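Local atomic coordinates of outer membrane protein assembly factor BamA (Haemophilus ducreyi, PDB entry 4K3C), a protein that probably helps to assemble beta-barrel proteins and insert them into the outer membrane as part of the Bam complex. Residues A[162-167]-A[176-181]; A[199-204]-A[228-233]; A[240-245]-A[272-277]. All blocks are in the same frame, centred on the assembly; numbering follows the deposited sequence.

Contact 1. Residues A[162-167]-A[176-181]; sequences INFGVG and YNAGIT
With CG anti to its own carbonyl carbon (chi1 -58°), the Phe164 ring starts beside the backbone N; its CD2 lies 3.6 Å from Ala178 CB. Asn163 turns CG the other way, between the backbone N and the carbonyl carbon (chi1 58°), and its amide leans across to Gly179, where ND2 is 3.6 Å from Gly179 O. Asn177 CG also takes the position between N and the carbonyl carbon, on the side of Gly165. Each asparagine thus faces a glycine, and Gly179 has no side chain beside the Asn163 amide.

The two strands run antiparallel, 175° between their directions. Gly165 and Asn177 form a hydrogen-bonded pair with two bonds: Gly165 N gives to Asn177 O at 2.9 Å, and Asn177 N to Gly165 O at 3.0 Å. Asn163 N gives to Gly179 O at 3.1 Å, and each of these three bonds joins an asparagine to a glycine. Between these rungs sit non-hydrogen-bonded pairs, where Phe164 CA points a C-H at Asn177 O.

Alternation divides the residue types. Ile162, Phe164, Val166, Tyr176, Ala178 and Ile180 share one face, consistent with a surface turned to lipid, while the asparagine side chains take the other, probably inward, where Gly165 and Gly179 present only backbone. Phe164 and Val166 also bond through their backbones to Phe532 and Ser530, the C-terminal end of the chain. This is the beta hairpin that opens an Omp85-family transmembrane barrel, its first strand meeting the last to close the wall.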
loop_
_atom_site.group_PDB
_atom_site.type_symbol
_atom_site.label_atom_id
_atom_site.label_comp_id
_atom_site.label_asym_id
_atom_site.label_seq_id
_atom_site.Cartn_x
_atom_site.Cartn_y
_atom_site.Cartn_z
ATOM N N ILE A 162 13.625 -2.277 15.699
ATOM C CA ILE A 162 13.671 -0.838 15.916
ATOM C C ILE A 162 14.113 -0.255 14.599
ATOM O O ILE A 162 14.875 -0.885 13.875
ATOM C CB ILE A 162 14.597 -0.404 17.088
ATOM C CG1 ILE A 162 14.379 1.077 17.404
ATOM C CG2 ILE A 162 16.045 -0.658 16.760
ATOM C CD1 ILE A 162 15.265 1.618 18.502
ATOM N N ASN A 163 13.599 0.915 14.256
ATOM C CA ASN A 163 13.881 1.477 12.941
ATOM C C ASN A 163 13.864 2.992 12.923
ATOM O O ASN A 163 13.097 3.638 13.648
ATOM C CB ASN A 163 12.895 0.945 11.915
ATOM C CG ASN A 163 11.475 1.240 12.295
ATOM O OD1 ASN A 163 10.976 2.347 12.068
ATOM N ND2 ASN A 163 10.812 0.260 12.906
ATOM N N PHE A 164 14.724 3.546 12.078
ATOM C CA PHE A 164 14.910 4.982 11.980
ATOM C C PHE A 164 14.919 5.369 10.508
ATOM O O PHE A 164 15.315 4.579 9.639
ATOM C CB PHE A 164 16.245 5.414 12.610
ATOM C CG PHE A 164 16.406 5.038 14.060
ATOM C CD1 PHE A 164 16.873 3.781 14.423
ATOM C CD2 PHE A 164 16.134 5.957 15.062
ATOM C CE1 PHE A 164 17.032 3.441 15.765
ATOM C CE2 PHE A 164 16.298 5.625 16.413
ATOM C CZ PHE A 164 16.741 4.365 16.760
ATOM N N GLY A 165 14.485 6.594 10.235
ATOM C CA GLY A 165 14.638 7.179 8.919
ATOM C C GLY A 165 15.032 8.631 9.066
ATOM O O GLY A 165 14.714 9.255 10.071
ATOM N N VAL A 166 15.741 9.159 8.074
ATOM C CA VAL A 166 16.147 10.562 8.040
ATOM C C VAL A 166 15.977 10.995 6.601
ATOM O O VAL A 166 16.275 10.227 5.684
ATOM C CB VAL A 166 17.634 10.759 8.440
ATOM C CG1 VAL A 166 18.012 12.219 8.386
ATOM C CG2 VAL A 166 17.874 10.230 9.831
ATOM N N GLY A 167 15.484 12.206 6.388
ATOM C CA GLY A 167 15.201 12.626 5.034
ATOM C C GLY A 167 15.129 14.121 4.879
ATOM O O GLY A 167 14.884 14.856 5.833
ATOM N N TYR A 176 12.922 13.279 10.233
ATOM C CA TYR A 176 13.354 12.017 10.829
ATOM C C TYR A 176 12.189 11.357 11.531
ATOM O O TYR A 176 11.206 12.013 11.879
ATOM C CB TYR A 176 14.520 12.198 11.816
ATOM C CG TYR A 176 14.351 13.386 12.697
ATOM C CD1 TYR A 176 13.606 13.309 13.864
ATOM C CD2 TYR A 176 14.906 14.604 12.343
ATOM C CE1 TYR A 176 13.433 14.422 14.670
ATOM C CE2 TYR A 176 14.752 15.709 13.137
ATOM C CZ TYR A 176 14.007 15.617 14.296
ATOM O OH TYR A 176 13.848 16.738 15.069
ATOM N N ASN A 177 12.318 10.055 11.739
ATOM C CA ASN A 177 11.308 9.275 12.427
ATOM C C ASN A 177 12.017 8.103 13.073
ATOM O O ASN A 177 13.025 7.624 12.544
ATOM C CB ASN A 177 10.313 8.723 11.429
ATOM C CG ASN A 177 10.929 7.637 10.549
ATOM O OD1 ASN A 177 11.635 7.929 9.577
ATOM N ND2 ASN A 177 10.689 6.377 10.909
ATOM N N ALA A 178 11.492 7.645 14.207
ATOM C CA ALA A 178 11.908 6.375 14.805
ATOM C C ALA A 178 10.657 5.596 15.115
ATOM O O ALA A 178 9.542 6.113 14.999
ATOM C CB ALA A 178 12.725 6.575 16.068
ATOM N N GLY A 179 10.843 4.347 15.499
ATOM C CA GLY A 179 9.722 3.484 15.786
ATOM C C GLY A 179 10.203 2.184 16.375
ATOM O O GLY A 179 11.319 1.731 16.136
ATOM N N ILE A 180 9.351 1.573 17.167
ATOM C CA ILE A 180 9.723 0.347 17.832
ATOM C C ILE A 180 8.538 -0.581 17.605
ATOM O O ILE A 180 7.381 -0.133 17.562
ATOM C CB ILE A 180 10.111 0.621 19.333
ATOM C CG1 ILE A 180 10.649 -0.623 20.031
ATOM C CG2 ILE A 180 8.968 1.250 20.109
ATOM C CD1 ILE A 180 9.588 -1.517 20.600
ATOM N N THR A 181 8.833 -1.856 17.384
ATOM C CA THR A 181 7.819 -2.804 16.929
ATOM C C THR A 181 8.042 -4.180 17.513
ATOM O O THR A 181 9.156 -4.676 17.492
ATOM C CB THR A 181 7.858 -2.977 15.402
ATOM O OG1 THR A 181 7.698 -1.708 14.767
ATOM C CG2 THR A 181 6.746 -3.906 14.945
#

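Contact 2. Residues A[199-204]-A[228-233]; sequences NTDSTN and EDYDNS
Asp201 and Tyr230 lie side by side where two successive strands of the antiparallel up-and-down beta barrel, 202-211 and 220-231, come together at the ends away from the link between them.

Backbone bonds set the register. Thr203 and Asp229 form a hydrogen-bonded pair: Asp229 N meets Thr203 O at 2.9 Å in an almost straight bond (175°), whereas Thr203 N reaches Asp229 O at 3.2 Å from above the carbonyl plane. Asp231 N gives to Asp201 O, so the pairing runs past the start of strand 202-211 into the turn, which is itself held by Asn199 N bonding to Ser202 O.

Packing gathers round the tyrosine, whose CG is anti to the backbone N (chi1 -173°). Tyr230 CE1 lies 3.6 Å from Asp201 CB. Ser202 CB stands at the ring edge, near its plane, and the carboxylate of Asp201 is turned 20° from the ring plane. Serine is short enough to lie between Tyr230 and Glu228, which are two residues apart on the partner strand.

Charged and polar groups share the face of Ser202, Asn204, Glu228 and Tyr230. The extended Glu228 chain brings OE1 to 3.2 Å from Ser202 OG, while OE2 makes a salt bridge to Arg243. Asp201 OD2 likewise pairs with Arg235, so Glu228 and Asp201 each have a positive partner, which would probably favour the charged form. On the other face, Thr203 OG1 packs 3.7 Å from Asp229 CB.

Beyond the strand an Asx turn begins the next loop: Asp231 OD1 accepts from Ser233 N at 3.1 Å.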
loop_
_atom_site.group_PDB
_atom_site.type_symbol
_atom_site.label_atom_id
_atom_site.label_comp_id
_atom_site.label_asym_id
_atom_site.label_seq_id
_atom_site.Cartn_x
_atom_site.Cartn_y
_atom_site.Cartn_z
ATOM N N ASN A 199 8.407 16.557 10.804
ATOM C CA ASN A 199 8.486 17.406 9.600
ATOM C C ASN A 199 8.898 18.758 10.102
ATOM O O ASN A 199 9.115 18.919 11.290
ATOM C CB ASN A 199 7.094 17.617 8.981
ATOM C CG ASN A 199 6.673 16.494 8.105
ATOM O OD1 ASN A 199 7.475 15.971 7.337
ATOM N ND2 ASN A 199 5.403 16.102 8.203
ATOM N N THR A 200 8.941 19.748 9.215
ATOM C CA THR A 200 8.968 21.139 9.656
ATOM C C THR A 200 7.567 21.544 10.076
ATOM O O THR A 200 7.396 22.510 10.823
ATOM C CB THR A 200 9.446 22.113 8.562
ATOM O OG1 THR A 200 9.096 21.592 7.271
ATOM C CG2 THR A 200 10.957 22.327 8.652
ATOM N N ASP A 201 6.569 20.800 9.598
ATOM C CA ASP A 201 5.168 21.149 9.825
ATOM C C ASP A 201 4.561 20.450 11.037
ATOM O O ASP A 201 3.681 21.008 11.707
ATOM C CB ASP A 201 4.308 20.898 8.575
ATOM C CG ASP A 201 4.444 21.999 7.537
ATOM O OD1 ASP A 201 4.129 23.166 7.849
ATOM O OD2 ASP A 201 4.855 21.697 6.401
ATOM N N SER A 202 5.022 19.237 11.327
ATOM C CA SER A 202 4.545 18.556 12.531
ATOM C C SER A 202 5.515 17.577 13.201
ATOM O O SER A 202 6.556 17.215 12.662
ATOM C CB SER A 202 3.198 17.859 12.264
ATOM O OG SER A 202 3.251 17.057 11.100
ATOM N N THR A 203 5.154 17.176 14.410
ATOM C CA THR A 203 5.698 15.969 14.994
ATOM C C THR A 203 4.495 15.080 15.291
ATOM O O THR A 203 3.469 15.561 15.765
ATOM C CB THR A 203 6.477 16.250 16.280
ATOM O OG1 THR A 203 5.601 16.850 17.230
ATOM C CG2 THR A 203 7.633 17.198 16.018
ATOM N N ASN A 204 4.596 13.796 14.988
ATOM C CA ASN A 204 3.454 12.927 15.168
ATOM C C ASN A 204 3.880 11.655 15.859
ATOM O O ASN A 204 4.742 10.935 15.382
ATOM C CB ASN A 204 2.809 12.588 13.826
ATOM C CG ASN A 204 3.134 13.606 12.733
ATOM O OD1 ASN A 204 2.277 14.399 12.333
ATOM N ND2 ASN A 204 4.372 13.573 12.229
ATOM N N GLU A 228 -0.760 14.583 17.077
ATOM C CA GLU A 228 -0.025 15.352 16.093
ATOM C C GLU A 228 0.069 16.780 16.579
ATOM O O GLU A 228 -0.921 17.357 17.016
ATOM C CB GLU A 228 -0.677 15.315 14.707
ATOM C CG GLU A 228 -0.005 16.284 13.706
ATOM C CD GLU A 228 -0.615 16.269 12.303
ATOM O OE1 GLU A 228 0.149 16.296 11.309
ATOM O OE2 GLU A 228 -1.857 16.251 12.189
ATOM N N ASP A 229 1.272 17.341 16.512
ATOM C CA ASP A 229 1.487 18.750 16.802
ATOM C C ASP A 229 1.887 19.474 15.531
ATOM O O ASP A 229 3.062 19.477 15.178
ATOM C CB ASP A 229 2.568 18.926 17.863
ATOM C CG ASP A 229 2.643 20.349 18.382
ATOM O OD1 ASP A 229 1.585 21.012 18.440
ATOM O OD2 ASP A 229 3.755 20.809 18.731
ATOM N N TYR A 230 0.902 20.076 14.858
ATOM C CA TYR A 230 1.082 20.787 13.577
ATOM C C TYR A 230 1.366 22.267 13.776
ATOM O O TYR A 230 0.743 22.924 14.619
ATOM C CB TYR A 230 -0.173 20.648 12.729
ATOM C CG TYR A 230 -0.065 21.184 11.337
ATOM C CD1 TYR A 230 0.607 20.478 10.361
ATOM C CD2 TYR A 230 -0.670 22.385 10.974
ATOM C CE1 TYR A 230 0.704 20.960 9.053
ATOM C CE2 TYR A 230 -0.588 22.876 9.664
ATOM C CZ TYR A 230 0.102 22.152 8.711
ATOM O OH TYR A 230 0.216 22.604 7.416
ATOM N N ASP A 231 2.318 22.784 13.006
ATOM C CA ASP A 231 2.666 24.196 13.069
ATOM C C ASP A 231 3.291 24.625 11.772
ATOM O O ASP A 231 4.383 24.218 11.415
ATOM C CB ASP A 231 3.611 24.504 14.217
ATOM C CG ASP A 231 3.978 25.982 14.292
ATOM O OD1 ASP A 231 3.646 26.747 13.353
ATOM O OD2 ASP A 231 4.615 26.374 15.300
ATOM N N ASN A 232 2.615 25.566 11.154
ATOM C CA ASN A 232 2.643 25.781 9.728
ATOM C C ASN A 232 3.397 27.076 9.403
ATOM O O ASN A 232 3.565 27.453 8.243
ATOM C CB ASN A 232 1.170 25.856 9.336
ATOM C CG ASN A 232 0.957 26.241 7.939
ATOM O OD1 ASN A 232 0.571 27.374 7.657
ATOM N ND2 ASN A 232 1.176 25.301 7.025
ATOM N N SER A 233 3.893 27.722 10.457
ATOM C CA SER A 233 4.291 29.128 10.420
ATOM C C SER A 233 5.375 29.502 9.412
ATOM O O SER A 233 5.536 30.678 9.078
ATOM C CB SER A 233 4.706 29.575 11.817
ATOM O OG SER A 233 3.830 29.045 12.796
#

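Contact 3. Residues A[240-245]-A[272-277]; sequences AYKRKT and KLRNVE
The ring of Tyr241 meets Leu273 obliquely, CD1 lying 4.0 Å from Leu273 CD2, while Arg243 CB sits in the ring plane at its edge. The guanidinium of Arg243, the partner of Glu228, has Thr245 CG2 at its own edge, in plane. Arg243 and Leu273 share one face of a beta hairpin in the barrel wall, strands 242-254 and 260-274; Tyr241 lies just before the first.

Arg243 and Leu273 form a non-hydrogen-bonded pair and lie side by side: Arg243 CG is 3.6 Å from Leu273 CD1. The aliphatic part of the arginine thus suits a place beside leucine. Leu273 is buried and also touches Tyr387.

The other face is basic. Lys244 and Lys272 pair through two backbone bonds of 2.8 Å, N of each to O of the other, and their amino groups stay apart, NZ to NZ 6.1 Å. Lys244 NZ comes 4.7 Å from Arg274 NH1; such like charges probably repel, and long flexible chains suit them.

Lys242 N and O both bond to Arg274, and beside them Lys242 CB touches Arg274 CG at 3.6 Å.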
loop_
_atom_site.group_PDB
_atom_site.type_symbol
_atom_site.label_atom_id
_atom_site.label_comp_id
_atom_site.label_asym_id
_atom_site.label_seq_id
_atom_site.Cartn_x
_atom_site.Cartn_y
_atom_site.Cartn_z
ATOM N N ALA A 240 -1.105 30.761 8.168
ATOM C CA ALA A 240 -0.535 29.841 9.103
ATOM C C ALA A 240 -1.551 29.656 10.196
ATOM O O ALA A 240 -2.434 30.500 10.379
ATOM C CB ALA A 240 0.735 30.400 9.659
ATOM N N TYR A 241 -1.439 28.532 10.890
ATOM C CA TYR A 241 -2.242 28.276 12.071
ATOM C C TYR A 241 -1.477 27.242 12.872
ATOM O O TYR A 241 -0.526 26.653 12.360
ATOM C CB TYR A 241 -3.646 27.780 11.694
ATOM C CG TYR A 241 -3.662 26.497 10.885
ATOM C CD1 TYR A 241 -3.658 25.256 11.517
ATOM C CD2 TYR A 241 -3.694 26.520 9.492
ATOM C CE1 TYR A 241 -3.676 24.084 10.790
ATOM C CE2 TYR A 241 -3.711 25.356 8.762
ATOM C CZ TYR A 241 -3.705 24.141 9.413
ATOM O OH TYR A 241 -3.725 22.967 8.691
ATOM N N LYS A 242 -1.860 27.035 14.128
ATOM C CA LYS A 242 -1.306 25.927 14.898
ATOM C C LYS A 242 -2.409 24.966 15.306
ATOM O O LYS A 242 -3.448 25.388 15.811
ATOM C CB LYS A 242 -0.530 26.432 16.107
ATOM C CG LYS A 242 0.811 27.057 15.726
ATOM C CD LYS A 242 1.253 28.117 16.738
ATOM C CE LYS A 242 2.267 29.070 16.145
ATOM N NZ LYS A 242 2.757 30.026 17.171
ATOM N N ARG A 243 -2.185 23.677 15.055
ATOM C CA ARG A 243 -3.169 22.653 15.383
ATOM C C ARG A 243 -2.549 21.548 16.207
ATOM O O ARG A 243 -1.489 21.028 15.879
ATOM C CB ARG A 243 -3.781 22.049 14.123
ATOM C CG ARG A 243 -5.038 21.237 14.388
ATOM C CD ARG A 243 -5.398 20.373 13.203
ATOM N NE ARG A 243 -4.352 19.393 12.926
ATOM C CZ ARG A 243 -3.641 19.334 11.801
ATOM N NH1 ARG A 243 -2.713 18.393 11.662
ATOM N NH2 ARG A 243 -3.853 20.208 10.815
ATOM N N LYS A 244 -3.218 21.189 17.284
ATOM C CA LYS A 244 -2.738 20.123 18.138
ATOM C C LYS A 244 -3.861 19.124 18.107
ATOM O O LYS A 244 -5.015 19.467 18.380
ATOM C CB LYS A 244 -2.528 20.646 19.559
ATOM C CG LYS A 244 -1.593 19.838 20.432
ATOM C CD LYS A 244 -1.335 20.600 21.744
ATOM C CE LYS A 244 -0.257 19.953 22.618
ATOM N NZ LYS A 244 0.002 20.738 23.862
ATOM N N THR A 245 -3.577 17.894 17.719
ATOM C CA THR A 245 -4.672 16.962 17.755
ATOM C C THR A 245 -4.327 15.608 18.319
ATOM O O THR A 245 -3.219 15.107 18.138
ATOM C CB THR A 245 -5.394 16.817 16.411
ATOM O OG1 THR A 245 -5.528 15.423 16.114
ATOM C CG2 THR A 245 -4.646 17.513 15.316
ATOM N N LYS A 272 -7.360 20.942 18.500
ATOM C CA LYS A 272 -7.300 22.175 19.265
ATOM C C LYS A 272 -6.461 23.154 18.461
ATOM O O LYS A 272 -5.339 22.828 18.068
ATOM C CB LYS A 272 -6.686 21.918 20.645
ATOM C CG LYS A 272 -6.757 23.094 21.610
ATOM C CD LYS A 272 -6.028 22.825 22.939
ATOM C CE LYS A 272 -6.591 21.612 23.693
ATOM N NZ LYS A 272 -6.001 20.311 23.240
ATOM N N LEU A 273 -7.006 24.340 18.191
ATOM C CA LEU A 273 -6.293 25.323 17.378
ATOM C C LEU A 273 -6.007 26.623 18.123
ATOM O O LEU A 273 -6.873 27.169 18.803
ATOM C CB LEU A 273 -7.029 25.585 16.058
ATOM C CG LEU A 273 -6.914 24.455 15.020
ATOM C CD1 LEU A 273 -7.882 23.307 15.288
ATOM C CD2 LEU A 273 -7.059 24.975 13.584
ATOM N N ARG A 274 -4.767 27.095 17.994
ATOM C CA ARG A 274 -4.303 28.341 18.603
ATOM C C ARG A 274 -3.652 29.176 17.490
ATOM O O ARG A 274 -3.426 28.660 16.382
ATOM C CB ARG A 274 -3.302 28.042 19.727
ATOM C CG ARG A 274 -1.900 27.621 19.253
ATOM C CD ARG A 274 -1.194 26.676 20.234
ATOM N NE ARG A 274 -1.089 27.243 21.577
ATOM C CZ ARG A 274 -0.941 26.525 22.690
ATOM N NH1 ARG A 274 -0.884 25.195 22.631
ATOM N NH2 ARG A 274 -0.854 27.140 23.869
ATOM N N ASN A 275 -3.337 30.441 17.786
ATOM C CA ASN A 275 -2.910 31.385 16.758
ATOM C C ASN A 275 -4.168 31.590 15.922
ATOM O O ASN A 275 -5.199 32.004 16.462
ATOM C CB ASN A 275 -1.701 30.833 15.960
ATOM C CG ASN A 275 -1.191 31.776 14.869
ATOM O OD1 ASN A 275 -1.955 32.515 14.251
ATOM N ND2 ASN A 275 0.112 31.716 14.605
ATOM N N VAL A 276 -4.106 31.235 14.638
ATOM C CA VAL A 276 -5.190 31.484 13.678
ATOM C C VAL A 276 -5.476 32.971 13.590
ATOM O O VAL A 276 -6.300 33.491 14.350
ATOM C CB VAL A 276 -6.490 30.760 14.039
ATOM C CG1 VAL A 276 -7.381 30.707 12.821
ATOM C CG2 VAL A 276 -6.205 29.356 14.534
ATOM N N GLU A 277 -4.814 33.644 12.649
ATOM C CA GLU A 277 -4.739 35.106 12.677
ATOM C C GLU A 277 -5.954 35.809 12.110
ATOM O O GLU A 277 -5.903 37.000 11.818
ATOM C CB GLU A 277 -3.438 35.633 12.046
ATOM C CG GLU A 277 -3.435 35.790 10.535
ATOM C CD GLU A 277 -3.077 37.206 10.118
ATOM O OE1 GLU A 277 -3.736 38.151 10.602
ATOM O OE2 GLU A 277 -2.132 37.372 9.312
#

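In the fold
All three contacts lie in the transmembrane barrel, apart from the POTRA repeats that precede it in the chain, and follow one another round its wall. Contact 1 belongs to the first hairpin, at the seam with the last strand; its centre lies about 17 Å from that of contact 2 and about 27 Å from that of contact 3, and it touches neither. Contacts 2 and 3 are about 10 Å apart between centres, because strands 220-231 and 242-254 are neighbours. Glu228 OE2 to Arg243 NH1 (2.4 Å), a probable hydrogen bond from Glu228 N to Thr245 O (2.7 Å), and the Tyr230 and Tyr241 rings, planes about 35° apart, join them.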